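Local coordinates for protein Abbfa_003403 (Acinetobacter baumannii, PDB 4ZXH) that works as a four-domain nonribosomal peptide synthetase, probably activating an amino acid, loading it onto a phosphopantetheine arm, condensing it with a partner and releasing the product, at residues 616-621 with 639-644; 646-651 with 678-683; 977-982 with 1043-1048; 996-1001 with 1036-1041. All coordinates share one frame; numbering follows the deposited sequence.

Contact 1: residues 616-621 with 639-644; sequences LAFGDI and IGHPSI
H641 carries this contact, and its imidazole is fixed at its edge and over one face. The CB bond points toward 616-621, and with it CG arrives 4.0 Å from F618 CD2. ND1 is the polar end: it donates to G619 O at 3.2 Å, with an N-H...O angle of 159° and the oxygen close to the imidazole plane, although the donor stands above the plane of the carbonyl. Next round the ring, CE1 lies 3.7 Å from F618 CB. At the tip, NE2 comes within 3.4 Å of F618 CD2, which sits above the imidazole, displaced toward its rim, and H641 CD2 lies 3.6 Å from that same F618 CD2. The two ring planes are inclined by 32°, an oblique pairing. Histidine suits the place because one flat group supplies a directed N-H and an aromatic surface.

The setting is the antiparallel hairpin of strands 621-627 and 635-640 in the adenylation domain, whose serine- and glycine-rich turn probably corresponds to the phosphate-binding loop of ANL enzymes. I621 and G640 form a non-hydrogen-bonded pair, with CA atoms 4.4 Å apart. G640 is the N-cap of helix 641-655, so the first helical N-H has no carbonyl of its own helix to meet. H641 N instead donates in the plane of the carbonyl to D620 O, 3.2 Å away, and G640 CA makes a CA-H...O contact to that oxygen. I621 points its CB away from 639-644, yet its CG2 rests 3.7 Å from I639 O. W552 meets the H641 ring edge-to-face, while F484 stacks on F618.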
loop_
_atom_site.group_PDB
_atom_site.type_symbol
_atom_site.label_atom_id
_atom_site.label_comp_id
_atom_site.label_asym_id
_atom_site.label_seq_id
_atom_site.Cartn_x
_atom_site.Cartn_y
_atom_site.Cartn_z
ATOM N N LEU A 616 -17.697 -31.379 -51.634
ATOM C CA LEU A 616 -17.281 -30.718 -50.398
ATOM C C LEU A 616 -16.412 -29.483 -50.612
ATOM O O LEU A 616 -15.387 -29.520 -51.302
ATOM C CB LEU A 616 -16.540 -31.702 -49.499
ATOM C CG LEU A 616 -17.125 -33.115 -49.450
ATOM C CD1 LEU A 616 -16.274 -33.991 -48.558
ATOM C CD2 LEU A 616 -18.590 -33.142 -48.996
ATOM N N ALA A 617 -16.847 -28.393 -49.990
ATOM C CA ALA A 617 -16.164 -27.109 -50.029
ATOM C C ALA A 617 -16.686 -26.272 -48.890
ATOM O O ALA A 617 -17.893 -26.211 -48.686
ATOM C CB ALA A 617 -16.402 -26.403 -51.343
ATOM N N PHE A 618 -15.799 -25.617 -48.153
ATOM C CA PHE A 618 -16.243 -24.747 -47.070
ATOM C C PHE A 618 -17.086 -23.591 -47.612
ATOM O O PHE A 618 -17.000 -23.254 -48.790
ATOM C CB PHE A 618 -15.048 -24.214 -46.277
ATOM C CG PHE A 618 -14.361 -25.259 -45.429
ATOM C CD1 PHE A 618 -14.717 -26.596 -45.512
ATOM C CD2 PHE A 618 -13.366 -24.898 -44.537
ATOM C CE1 PHE A 618 -14.084 -27.563 -44.728
ATOM C CE2 PHE A 618 -12.729 -25.861 -43.743
ATOM C CZ PHE A 618 -13.091 -27.197 -43.842
ATOM N N GLY A 619 -17.938 -23.020 -46.763
ATOM C CA GLY A 619 -18.693 -21.820 -47.105
ATOM C C GLY A 619 -17.918 -20.591 -46.646
ATOM O O GLY A 619 -16.738 -20.703 -46.285
ATOM N N ASP A 620 -18.563 -19.425 -46.656
ATOM C CA ASP A 620 -17.908 -18.193 -46.200
ATOM C C ASP A 620 -17.805 -18.107 -44.667
ATOM O O ASP A 620 -16.751 -17.763 -44.128
ATOM C CB ASP A 620 -18.650 -16.963 -46.724
ATOM C CG ASP A 620 -18.428 -16.725 -48.213
ATOM O OD1 ASP A 620 -17.357 -17.113 -48.739
ATOM O OD2 ASP A 620 -19.336 -16.147 -48.854
ATOM N N ILE A 621 -18.900 -18.414 -43.978
ATOM C CA ILE A 621 -18.973 -18.307 -42.525
ATOM C C ILE A 621 -18.657 -19.648 -41.851
ATOM O O ILE A 621 -19.217 -20.688 -42.217
ATOM C CB ILE A 621 -20.375 -17.824 -42.070
ATOM C CG1 ILE A 621 -20.767 -16.546 -42.803
ATOM C CG2 ILE A 621 -20.407 -17.561 -40.589
ATOM C CD1 ILE A 621 -19.878 -15.377 -42.479
ATOM N N ILE A 639 -17.733 -15.669 -37.539
ATOM C CA ILE A 639 -16.336 -15.730 -37.922
ATOM C C ILE A 639 -16.233 -16.413 -39.270
ATOM O O ILE A 639 -16.878 -17.454 -39.500
ATOM C CB ILE A 639 -15.499 -16.480 -36.855
ATOM C CG1 ILE A 639 -15.567 -15.728 -35.537
ATOM C CG2 ILE A 639 -14.048 -16.612 -37.290
ATOM C CD1 ILE A 639 -14.941 -14.330 -35.613
ATOM N N GLY A 640 -15.449 -15.805 -40.162
ATOM C CA GLY A 640 -15.235 -16.305 -41.511
ATOM C C GLY A 640 -14.032 -17.222 -41.567
ATOM O O GLY A 640 -13.210 -17.255 -40.647
ATOM N N HIS A 641 -13.918 -17.991 -42.635
ATOM C CA HIS A 641 -12.831 -18.954 -42.697
ATOM C C HIS A 641 -11.466 -18.318 -42.956
ATOM O O HIS A 641 -10.459 -18.842 -42.477
ATOM C CB HIS A 641 -13.127 -20.026 -43.743
ATOM C CG HIS A 641 -13.891 -21.194 -43.195
ATOM N ND1 HIS A 641 -15.155 -21.532 -43.632
ATOM C CD2 HIS A 641 -13.572 -22.093 -42.232
ATOM C CE1 HIS A 641 -15.577 -22.593 -42.968
ATOM N NE2 HIS A 641 -14.639 -22.946 -42.106
ATOM N N PRO A 642 -11.412 -17.207 -43.719
ATOM C CA PRO A 642 -10.090 -16.558 -43.784
ATOM C C PRO A 642 -9.473 -16.189 -42.411
ATOM O O PRO A 642 -8.290 -16.462 -42.228
ATOM C CB PRO A 642 -10.368 -15.312 -44.627
ATOM C CG PRO A 642 -11.461 -15.753 -45.561
ATOM C CD PRO A 642 -12.313 -16.725 -44.791
ATOM N N SER A 643 -10.239 -15.622 -41.474
ATOM C CA SER A 643 -9.723 -15.336 -40.116
ATOM C C SER A 643 -9.129 -16.578 -39.471
ATOM O O SER A 643 -8.022 -16.545 -38.961
ATOM C CB SER A 643 -10.817 -14.807 -39.172
ATOM O OG SER A 643 -11.762 -13.984 -39.836
ATOM N N ILE A 644 -9.898 -17.665 -39.483
ATOM C CA ILE A 644 -9.519 -18.901 -38.819
ATOM C C ILE A 644 -8.174 -19.402 -39.315
ATOM O O ILE A 644 -7.293 -19.697 -38.517
ATOM C CB ILE A 644 -10.580 -20.008 -39.028
ATOM C CG1 ILE A 644 -11.878 -19.618 -38.344
ATOM C CG2 ILE A 644 -10.100 -21.370 -38.482
ATOM C CD1 ILE A 644 -12.904 -20.676 -38.417
#

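Contact 2: residues 646-651 with 678-683; sequences NFLLSM and LLIPLM
In L648 a chi1 of -74° sets CG beside the backbone N and anti to the carbonyl carbon, so that both methyls are carried toward 678-683. I680 takes the other course, with CG1 anti to its backbone N (chi1 -155°) and the chain running out straight to CD1. In M683 the first two torsions bring SD against L648, and the bend at chi3 (50°) turns CE back along L648 CB toward L649.

The side chains meet by apolar packing alone. L648 CD1 rests 3.7 Å from M683 SD and, on a crossing at about a right angle, 4.2 Å from L679 CD1. Its other methyl, CD2, lies 4.1 Å from I680 CB, the two side chains sliding past each other in opposite senses. Beyond that, I680 CD1 reaches the backbone of the opposite helix, 3.6 Å from L648 O, and comes 4.2 Å from M651 CB. M683 CE closes the other end, 4.0 Å from L649 CD2. A branched leucine fits between three neighbours because its two methyls can serve different partners, and the unbranched, flexible methionine can follow the surface that the leucines leave.

This is packing in the core of the adenylation domain, between helix 641-655 and residues 679-683, which continue from helix 674-679; L676 of that helix also touches L648 and M651. L483 and M486 of helix 483-494 pack on M683, and L483 reaches L648 too. Helix 641-655 is further held by N646, bonded to A790 and N791, and S650, bonded to A790, while L682 packs against Y509 and L512 of helix 509-525.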
loop_
_atom_site.group_PDB
_atom_site.type_symbol
_atom_site.label_atom_id
_atom_site.label_comp_id
_atom_site.label_asym_id
_atom_site.label_seq_id
_atom_site.Cartn_x
_atom_site.Cartn_y
_atom_site.Cartn_z
ATOM N N ASN A 646 -5.842 -17.823 -40.993
ATOM C CA ASN A 646 -4.835 -16.859 -40.574
ATOM C C ASN A 646 -4.373 -17.109 -39.143
ATOM O O ASN A 646 -3.181 -17.101 -38.853
ATOM C CB ASN A 646 -5.370 -15.435 -40.677
ATOM C CG ASN A 646 -4.350 -14.404 -40.240
ATOM O OD1 ASN A 646 -3.379 -14.125 -40.941
ATOM N ND2 ASN A 646 -4.546 -13.864 -39.048
ATOM N N PHE A 647 -5.333 -17.319 -38.253
ATOM C CA PHE A 647 -5.035 -17.603 -36.862
ATOM C C PHE A 647 -4.220 -18.882 -36.694
ATOM O O PHE A 647 -3.165 -18.874 -36.073
ATOM C CB PHE A 647 -6.331 -17.704 -36.063
ATOM C CG PHE A 647 -6.171 -18.378 -34.726
ATOM C CD1 PHE A 647 -5.524 -17.736 -33.683
ATOM C CD2 PHE A 647 -6.683 -19.651 -34.512
ATOM C CE1 PHE A 647 -5.388 -18.348 -32.460
ATOM C CE2 PHE A 647 -6.544 -20.270 -33.290
ATOM C CZ PHE A 647 -5.890 -19.622 -32.269
ATOM N N LEU A 648 -4.727 -19.973 -37.252
ATOM C CA LEU A 648 -4.115 -21.286 -37.111
ATOM C C LEU A 648 -2.685 -21.309 -37.612
ATOM O O LEU A 648 -1.798 -21.818 -36.922
ATOM C CB LEU A 648 -4.950 -22.339 -37.850
ATOM C CG LEU A 648 -6.237 -22.658 -37.086
ATOM C CD1 LEU A 648 -7.192 -23.503 -37.903
ATOM C CD2 LEU A 648 -5.877 -23.342 -35.783
ATOM N N LEU A 649 -2.458 -20.751 -38.799
ATOM C CA LEU A 649 -1.107 -20.705 -39.364
ATOM C C LEU A 649 -0.171 -19.858 -38.510
ATOM O O LEU A 649 0.992 -20.205 -38.310
ATOM C CB LEU A 649 -1.131 -20.168 -40.794
ATOM C CG LEU A 649 -1.732 -21.081 -41.864
ATOM C CD1 LEU A 649 -1.616 -20.428 -43.219
ATOM C CD2 LEU A 649 -1.037 -22.435 -41.852
ATOM N N SER A 650 -0.690 -18.743 -38.009
ATOM C CA SER A 650 0.077 -17.842 -37.159
ATOM C C SER A 650 0.490 -18.576 -35.892
ATOM O O SER A 650 1.617 -18.452 -35.411
ATOM C CB SER A 650 -0.750 -16.604 -36.808
ATOM O OG SER A 650 0.061 -15.481 -36.514
ATOM N N MET A 651 -0.437 -19.359 -35.364
ATOM C CA MET A 651 -0.186 -20.092 -34.142
ATOM C C MET A 651 0.855 -21.167 -34.389
ATOM O O MET A 651 1.701 -21.430 -33.526
ATOM C CB MET A 651 -1.486 -20.690 -33.602
ATOM C CG MET A 651 -2.232 -19.711 -32.701
ATOM S SD MET A 651 -1.272 -19.186 -31.234
ATOM C CE MET A 651 -1.539 -17.453 -31.352
ATOM N N LEU A 678 -8.862 -28.404 -31.213
ATOM C CA LEU A 678 -9.504 -29.468 -31.973
ATOM C C LEU A 678 -8.974 -29.608 -33.412
ATOM O O LEU A 678 -9.197 -30.625 -34.053
ATOM C CB LEU A 678 -11.020 -29.238 -31.989
ATOM C CG LEU A 678 -11.692 -29.227 -30.604
ATOM C CD1 LEU A 678 -13.157 -28.759 -30.691
ATOM C CD2 LEU A 678 -11.593 -30.593 -29.889
ATOM N N LEU A 679 -8.260 -28.609 -33.916
ATOM C CA LEU A 679 -7.882 -28.620 -35.325
ATOM C C LEU A 679 -6.391 -28.680 -35.590
ATOM O O LEU A 679 -5.936 -29.467 -36.415
ATOM C CB LEU A 679 -8.441 -27.388 -36.033
ATOM C CG LEU A 679 -9.959 -27.312 -36.152
ATOM C CD1 LEU A 679 -10.349 -26.091 -36.978
ATOM C CD2 LEU A 679 -10.510 -28.597 -36.750
ATOM N N ILE A 680 -5.616 -27.847 -34.910
ATOM C CA ILE A 680 -4.254 -27.625 -35.379
ATOM C C ILE A 680 -3.347 -28.872 -35.420
ATOM O O ILE A 680 -2.420 -28.897 -36.227
ATOM C CB ILE A 680 -3.542 -26.504 -34.569
ATOM C CG1 ILE A 680 -2.434 -25.878 -35.430
ATOM C CG2 ILE A 680 -3.003 -27.017 -33.240
ATOM C CD1 ILE A 680 -1.710 -24.717 -34.785
ATOM N N PRO A 681 -3.606 -29.918 -34.596
ATOM C CA PRO A 681 -2.703 -31.038 -34.884
ATOM C C PRO A 681 -3.141 -31.767 -36.144
ATOM O O PRO A 681 -2.302 -32.360 -36.822
ATOM C CB PRO A 681 -2.833 -31.945 -33.648
ATOM C CG PRO A 681 -3.526 -31.113 -32.613
ATOM C CD PRO A 681 -4.404 -30.174 -33.383
ATOM N N LEU A 682 -4.437 -31.718 -36.456
ATOM C CA LEU A 682 -4.940 -32.388 -37.652
ATOM C C LEU A 682 -4.365 -31.765 -38.926
ATOM O O LEU A 682 -4.176 -32.451 -39.921
ATOM C CB LEU A 682 -6.454 -32.341 -37.696
ATOM C CG LEU A 682 -7.184 -33.036 -36.562
ATOM C CD1 LEU A 682 -8.677 -32.827 -36.749
ATOM C CD2 LEU A 682 -6.844 -34.514 -36.528
ATOM N N MET A 683 -4.082 -30.466 -38.893
ATOM C CA MET A 683 -3.404 -29.811 -40.010
ATOM C C MET A 683 -1.986 -30.361 -40.266
ATOM O O MET A 683 -1.424 -30.167 -41.355
ATOM C CB MET A 683 -3.328 -28.295 -39.775
ATOM C CG MET A 683 -4.653 -27.540 -39.878
ATOM S SD MET A 683 -4.617 -25.899 -39.090
ATOM C CE MET A 683 -3.146 -25.167 -39.796
#

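Contact 3: residues 977-982 with 1043-1048; sequences PIEIEL and IIRENK
Both segments are helical where they meet: 977-982 opens helix 977-990, and 1043-1048 comes from the C-terminal part of helix 1037-1046 and the chain that follows. Their backbones come closest at I978 and R1045, whose CA atoms are 7.4 Å apart, a spacing close enough for branched aliphatic side chains to fill the gap. I978 does so with its tip, CD1, which lies 3.9 Å from I1044 CG2 and 3.8 Å from R1045 CA. Deeper in, L982 and I1044 reach toward each other tip to tip, with L982 CD2 4.2 Å from I1044 CD1.

These are the first and last helices of the peptidyl carrier domain, a small helical bundle, and the aliphatic seam joins the two ends of its chain. Helix 1008-1022 adds to the same core, with L1018 on L982 and F1022 on I1044.

A charged layer lies over the seam. R1045 starts with CG anti to its backbone N (chi1 -171°) and bends at chi3 (-65°), which swings the guanidinium past I978 to E979. The salt bridge between E979 OE2 and R1045 NH2 is long, at 3.5 Å, and the carboxylate and guanidinium planes stand 74° apart, so the groups do not dock side by side. One water bridges them, donating to E979 OE2 and accepting from R1045 NH1, each at 2.7 Å. Each charge also has other partners: R975 pairs with E979, D976 pairs with R1045 NH2, and D1230 of the thioesterase domain pairs with R1045 NH1, linking the carrier to its neighbour.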
loop_
_atom_site.group_PDB
_atom_site.type_symbol
_atom_site.label_atom_id
_atom_site.label_comp_id
_atom_site.label_asym_id
_atom_site.label_seq_id
_atom_site.Cartn_x
_atom_site.Cartn_y
_atom_site.Cartn_z
ATOM N N PRO A 977 -1.965 -5.405 31.493
ATOM C CA PRO A 977 -1.205 -4.196 31.858
ATOM C C PRO A 977 -0.597 -3.391 30.678
ATOM O O PRO A 977 -0.507 -2.169 30.754
ATOM C CB PRO A 977 -0.095 -4.758 32.755
ATOM C CG PRO A 977 -0.748 -5.925 33.451
ATOM C CD PRO A 977 -1.659 -6.533 32.400
ATOM N N ILE A 978 -0.169 -4.055 29.615
ATOM C CA ILE A 978 0.405 -3.335 28.490
ATOM C C ILE A 978 -0.655 -2.481 27.796
ATOM O O ILE A 978 -0.432 -1.311 27.487
ATOM C CB ILE A 978 1.035 -4.298 27.470
ATOM C CG1 ILE A 978 2.406 -4.797 27.959
ATOM C CG2 ILE A 978 1.136 -3.642 26.109
ATOM C CD1 ILE A 978 3.043 -5.809 27.029
ATOM N N GLU A 979 -1.827 -3.043 27.562
ATOM C CA GLU A 979 -2.842 -2.253 26.888
ATOM C C GLU A 979 -3.383 -1.152 27.823
ATOM O O GLU A 979 -3.743 -0.074 27.350
ATOM C CB GLU A 979 -3.965 -3.153 26.364
ATOM C CG GLU A 979 -3.481 -4.184 25.346
ATOM C CD GLU A 979 -4.579 -5.108 24.871
ATOM O OE1 GLU A 979 -5.683 -5.095 25.462
ATOM O OE2 GLU A 979 -4.336 -5.855 23.903
ATOM N N ILE A 980 -3.409 -1.395 29.138
ATOM C CA ILE A 980 -3.801 -0.341 30.080
ATOM C C ILE A 980 -2.851 0.866 30.004
ATOM O O ILE A 980 -3.306 2.007 29.917
ATOM C CB ILE A 980 -3.872 -0.868 31.528
ATOM C CG1 ILE A 980 -5.048 -1.840 31.646
ATOM C CG2 ILE A 980 -4.048 0.273 32.502
ATOM C CD1 ILE A 980 -5.198 -2.487 33.017
ATOM N N GLU A 981 -1.542 0.613 29.982
ATOM C CA GLU A 981 -0.561 1.690 29.891
ATOM C C GLU A 981 -0.625 2.452 28.553
ATOM O O GLU A 981 -0.475 3.671 28.520
ATOM C CB GLU A 981 0.850 1.145 30.102
ATOM C CG GLU A 981 1.930 2.207 29.995
ATOM C CD GLU A 981 2.454 2.690 31.343
ATOM O OE1 GLU A 981 2.602 1.854 32.266
ATOM O OE2 GLU A 981 2.714 3.913 31.472
ATOM N N LEU A 982 -0.847 1.750 27.449
ATOM C CA LEU A 982 -0.954 2.430 26.160
ATOM C C LEU A 982 -2.243 3.248 26.065
ATOM O O LEU A 982 -2.236 4.349 25.525
ATOM C CB LEU A 982 -0.882 1.432 25.005
ATOM C CG LEU A 982 0.446 0.677 24.889
ATOM C CD1 LEU A 982 0.361 -0.476 23.862
ATOM C CD2 LEU A 982 1.574 1.659 24.557
ATOM N N ILE A 1043 3.268 -5.918 19.573
ATOM C CA ILE A 1043 4.681 -5.678 19.303
ATOM C C ILE A 1043 5.504 -5.590 20.584
ATOM O O ILE A 1043 6.563 -6.198 20.703
ATOM C CB ILE A 1043 4.860 -4.378 18.503
ATOM C CG1 ILE A 1043 4.413 -4.600 17.063
ATOM C CG2 ILE A 1043 6.304 -3.890 18.555
ATOM C CD1 ILE A 1043 5.016 -5.835 16.453
ATOM N N ILE A 1044 5.011 -4.818 21.540
ATOM C CA ILE A 1044 5.688 -4.657 22.811
ATOM C C ILE A 1044 5.676 -5.962 23.613
ATOM O O ILE A 1044 6.648 -6.302 24.291
ATOM C CB ILE A 1044 5.032 -3.544 23.609
ATOM C CG1 ILE A 1044 5.299 -2.207 22.936
ATOM C CG2 ILE A 1044 5.539 -3.515 25.021
ATOM C CD1 ILE A 1044 4.591 -1.049 23.610
ATOM N N ARG A 1045 4.573 -6.697 23.499
ATOM C CA ARG A 1045 4.369 -7.957 24.218
ATOM C C ARG A 1045 5.380 -9.026 23.808
ATOM O O ARG A 1045 5.747 -9.889 24.623
ATOM C CB ARG A 1045 2.947 -8.458 23.978
ATOM C CG ARG A 1045 2.533 -9.621 24.831
ATOM C CD ARG A 1045 1.037 -9.901 24.700
ATOM N NE ARG A 1045 0.230 -8.803 25.230
ATOM C CZ ARG A 1045 -0.545 -8.016 24.488
ATOM N NH1 ARG A 1045 -0.641 -8.202 23.176
ATOM N NH2 ARG A 1045 -1.237 -7.045 25.058
ATOM N N GLU A 1046 5.811 -8.962 22.542
ATOM C CA GLU A 1046 6.789 -9.899 21.979
ATOM C C GLU A 1046 8.123 -9.838 22.708
ATOM O O GLU A 1046 8.825 -10.843 22.810
ATOM C CB GLU A 1046 7.035 -9.624 20.491
ATOM C CG GLU A 1046 5.997 -10.173 19.532
ATOM C CD GLU A 1046 6.220 -9.714 18.089
ATOM O OE1 GLU A 1046 7.243 -9.035 17.814
ATOM O OE2 GLU A 1046 5.361 -10.027 17.231
ATOM N N ASN A 1047 8.480 -8.648 23.181
ATOM C CA ASN A 1047 9.731 -8.440 23.898
ATOM C C ASN A 1047 9.620 -8.849 25.359
ATOM O O ASN A 1047 9.176 -8.062 26.190
ATOM C CB ASN A 1047 10.152 -6.976 23.807
ATOM C CG ASN A 1047 11.496 -6.711 24.457
ATOM O OD1 ASN A 1047 12.062 -7.561 25.151
ATOM N ND2 ASN A 1047 12.014 -5.514 24.239
ATOM N N LYS A 1048 10.053 -10.063 25.682
ATOM C CA LYS A 1048 9.910 -10.575 27.045
ATOM C C LYS A 1048 10.810 -9.850 28.059
ATOM O O LYS A 1048 10.701 -10.077 29.262
ATOM C CB LYS A 1048 10.198 -12.075 27.082
HETATM O O HOH W 1 -2.238 -6.170 22.251
#

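Contact 4: residues 996-1001 with 1036-1041; sequences GIHDDF and TVERLG
A type I turn from G996 to D999, closed by the bond from D999 N to G996 O, brings the 996-1001 loop against the start of helix 1037-1046, with the CA atoms of I997 and V1037 4.6 Å apart. The chief bond runs from E1038 N to I997 O, at 2.8 Å and 157°, approaching in the carbonyl plane on a lone pair, so a loop carbonyl takes up a first-turn N-H.

T1036 takes up another. It is the N-cap, and with chi1 at 69° its OG1 sits between the backbone N and the carbonyl carbon, where it accepts from R1039 N at 3.1 Å. Threonine suits the position because its hydroxyl caps while its methyl faces the loop, CG2 lying 3.7 Å from H998 O; T1036 CA adds a CA-H...O contact to D999 O. In carrier domains the loop after the first helix leads on to the helix at whose start the phosphopantetheine is borne, here 1008-1022, and the side chain of D1000 is about 10 Å from that bound group. D999 steadies the turn, its OD2 accepting from G996 N at 3.0 Å from above the carboxylate plane.

I997 CG2 packs 4.2 Å from V1037 CG1, while I997 CG1 lies over the centre of the H998 ring. H998 and E1038 run side by side with ring and carboxylate planes 90° apart; H998 NE2 is 3.6 Å from E1038 OE2. E1038 OE1 also has a long, weak ion pair with K926. D1000 turns to the N-H groups of F1002 and E1003 and to S1035.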
loop_
_atom_site.group_PDB
_atom_site.type_symbol
_atom_site.label_atom_id
_atom_site.label_comp_id
_atom_site.label_asym_id
_atom_site.label_seq_id
_atom_site.Cartn_x
_atom_site.Cartn_y
_atom_site.Cartn_z
ATOM N N GLY A 996 -10.285 3.078 22.944
ATOM C CA GLY A 996 -10.393 1.645 22.816
ATOM C C GLY A 996 -9.182 1.114 22.096
ATOM O O GLY A 996 -8.538 1.841 21.357
ATOM N N ILE A 997 -8.889 -0.167 22.279
ATOM C CA ILE A 997 -7.668 -0.738 21.738
ATOM C C ILE A 997 -7.639 -0.816 20.203
ATOM O O ILE A 997 -6.610 -1.158 19.631
ATOM C CB ILE A 997 -7.419 -2.134 22.325
ATOM C CG1 ILE A 997 -8.468 -3.128 21.832
ATOM C CG2 ILE A 997 -7.393 -2.071 23.859
ATOM C CD1 ILE A 997 -8.226 -4.533 22.319
ATOM N N HIS A 998 -8.737 -0.471 19.535
ATOM C CA HIS A 998 -8.759 -0.443 18.066
ATOM C C HIS A 998 -8.829 0.973 17.490
ATOM O O HIS A 998 -8.943 1.148 16.287
ATOM C CB HIS A 998 -9.924 -1.279 17.539
ATOM C CG HIS A 998 -9.780 -2.732 17.854
ATOM N ND1 HIS A 998 -10.812 -3.501 18.351
ATOM C CD2 HIS A 998 -8.701 -3.546 17.787
ATOM C CE1 HIS A 998 -10.380 -4.731 18.558
ATOM N NE2 HIS A 998 -9.103 -4.786 18.220
ATOM N N ASP A 999 -8.755 1.976 18.354
ATOM C CA ASP A 999 -8.736 3.359 17.903
ATOM C C ASP A 999 -7.360 3.699 17.402
ATOM O O ASP A 999 -6.363 3.414 18.063
ATOM C CB ASP A 999 -9.147 4.322 19.025
ATOM C CG ASP A 999 -10.622 4.199 19.382
ATOM O OD1 ASP A 999 -11.384 3.633 18.564
ATOM O OD2 ASP A 999 -11.018 4.665 20.471
ATOM N N ASP A 1000 -7.316 4.315 16.228
ATOM C CA ASP A 1000 -6.060 4.660 15.585
ATOM C C ASP A 1000 -5.552 6.024 16.078
ATOM O O ASP A 1000 -6.292 7.016 16.155
ATOM C CB ASP A 1000 -6.235 4.638 14.068
ATOM C CG ASP A 1000 -4.948 4.921 13.321
ATOM O OD1 ASP A 1000 -4.438 6.067 13.396
ATOM O OD2 ASP A 1000 -4.457 3.989 12.645
ATOM N N PHE A 1001 -4.272 6.055 16.409
ATOM C CA PHE A 1001 -3.665 7.225 17.006
ATOM C C PHE A 1001 -3.863 8.460 16.146
ATOM O O PHE A 1001 -4.198 9.521 16.654
ATOM C CB PHE A 1001 -2.186 6.953 17.238
ATOM C CG PHE A 1001 -1.428 8.111 17.769
ATOM C CD1 PHE A 1001 -1.469 8.424 19.127
ATOM C CD2 PHE A 1001 -0.632 8.872 16.921
ATOM C CE1 PHE A 1001 -0.750 9.506 19.636
ATOM C CE2 PHE A 1001 0.102 9.953 17.415
ATOM C CZ PHE A 1001 0.040 10.267 18.770
ATOM N N THR A 1036 -2.646 1.393 16.460
ATOM C CA THR A 1036 -3.682 1.172 17.462
ATOM C C THR A 1036 -3.049 0.591 18.705
ATOM O O THR A 1036 -1.943 0.060 18.637
ATOM C CB THR A 1036 -4.758 0.214 16.989
ATOM O OG1 THR A 1036 -4.189 -1.100 16.892
ATOM C CG2 THR A 1036 -5.350 0.671 15.646
ATOM N N VAL A 1037 -3.744 0.670 19.838
ATOM C CA VAL A 1037 -3.196 0.111 21.073
ATOM C C VAL A 1037 -3.042 -1.403 20.944
ATOM O O VAL A 1037 -2.042 -1.973 21.385
ATOM C CB VAL A 1037 -4.066 0.435 22.280
ATOM C CG1 VAL A 1037 -3.571 -0.323 23.490
ATOM C CG2 VAL A 1037 -4.041 1.925 22.544
ATOM N N GLU A 1038 -4.010 -2.053 20.300
ATOM C CA GLU A 1038 -3.913 -3.497 20.142
ATOM C C GLU A 1038 -2.632 -3.881 19.417
ATOM O O GLU A 1038 -1.854 -4.716 19.904
ATOM C CB GLU A 1038 -5.105 -4.066 19.380
ATOM C CG GLU A 1038 -5.203 -5.592 19.512
ATOM C CD GLU A 1038 -5.775 -6.263 18.281
ATOM O OE1 GLU A 1038 -5.493 -5.783 17.163
ATOM O OE2 GLU A 1038 -6.521 -7.253 18.430
ATOM N N ARG A 1039 -2.423 -3.269 18.250
ATOM C CA ARG A 1039 -1.347 -3.682 17.372
ATOM C C ARG A 1039 0.013 -3.361 17.981
ATOM O O ARG A 1039 0.949 -4.156 17.883
ATOM C CB ARG A 1039 -1.506 -3.027 15.999
ATOM C CG ARG A 1039 -2.499 -3.782 15.144
ATOM C CD ARG A 1039 -2.969 -3.036 13.895
ATOM N NE ARG A 1039 -1.914 -2.574 12.984
ATOM C CZ ARG A 1039 -0.989 -3.350 12.427
ATOM N NH1 ARG A 1039 -0.918 -4.653 12.696
ATOM N NH2 ARG A 1039 -0.107 -2.815 11.611
ATOM N N LEU A 1040 0.118 -2.205 18.622
ATOM C CA LEU A 1040 1.381 -1.786 19.217
ATOM C C LEU A 1040 1.659 -2.648 20.430
ATOM O O LEU A 1040 2.796 -3.001 20.704
ATOM C CB LEU A 1040 1.326 -0.302 19.590
ATOM C CG LEU A 1040 2.523 0.385 20.251
ATOM C CD1 LEU A 1040 3.760 0.389 19.362
ATOM C CD2 LEU A 1040 2.101 1.800 20.587
ATOM N N GLY A 1041 0.591 -2.997 21.142
ATOM C CA GLY A 1041 0.674 -3.838 22.321
ATOM C C GLY A 1041 1.191 -5.223 21.987
ATOM O O GLY A 1041 1.954 -5.779 22.768
#

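In the fold
Going from the N terminus, contact 1 closes first, shutting the hairpin of strands 621-627 and 635-640 and starting helix 641-655. Contact 2 follows in series, using the same helix to close a longer loop back from helix 674-679; its centre is about 14 Å from that of contact 1 in the adenylation domain. The chain then runs to the carrier domain, where contact 3 joins first and last helices, its centre about 66 Å from that of contact 2. Contact 4 opens and closes within the span of contact 3 and shares helix 1037-1046 with it. Those two touch directly, through L982 packing on V1037 and G1041.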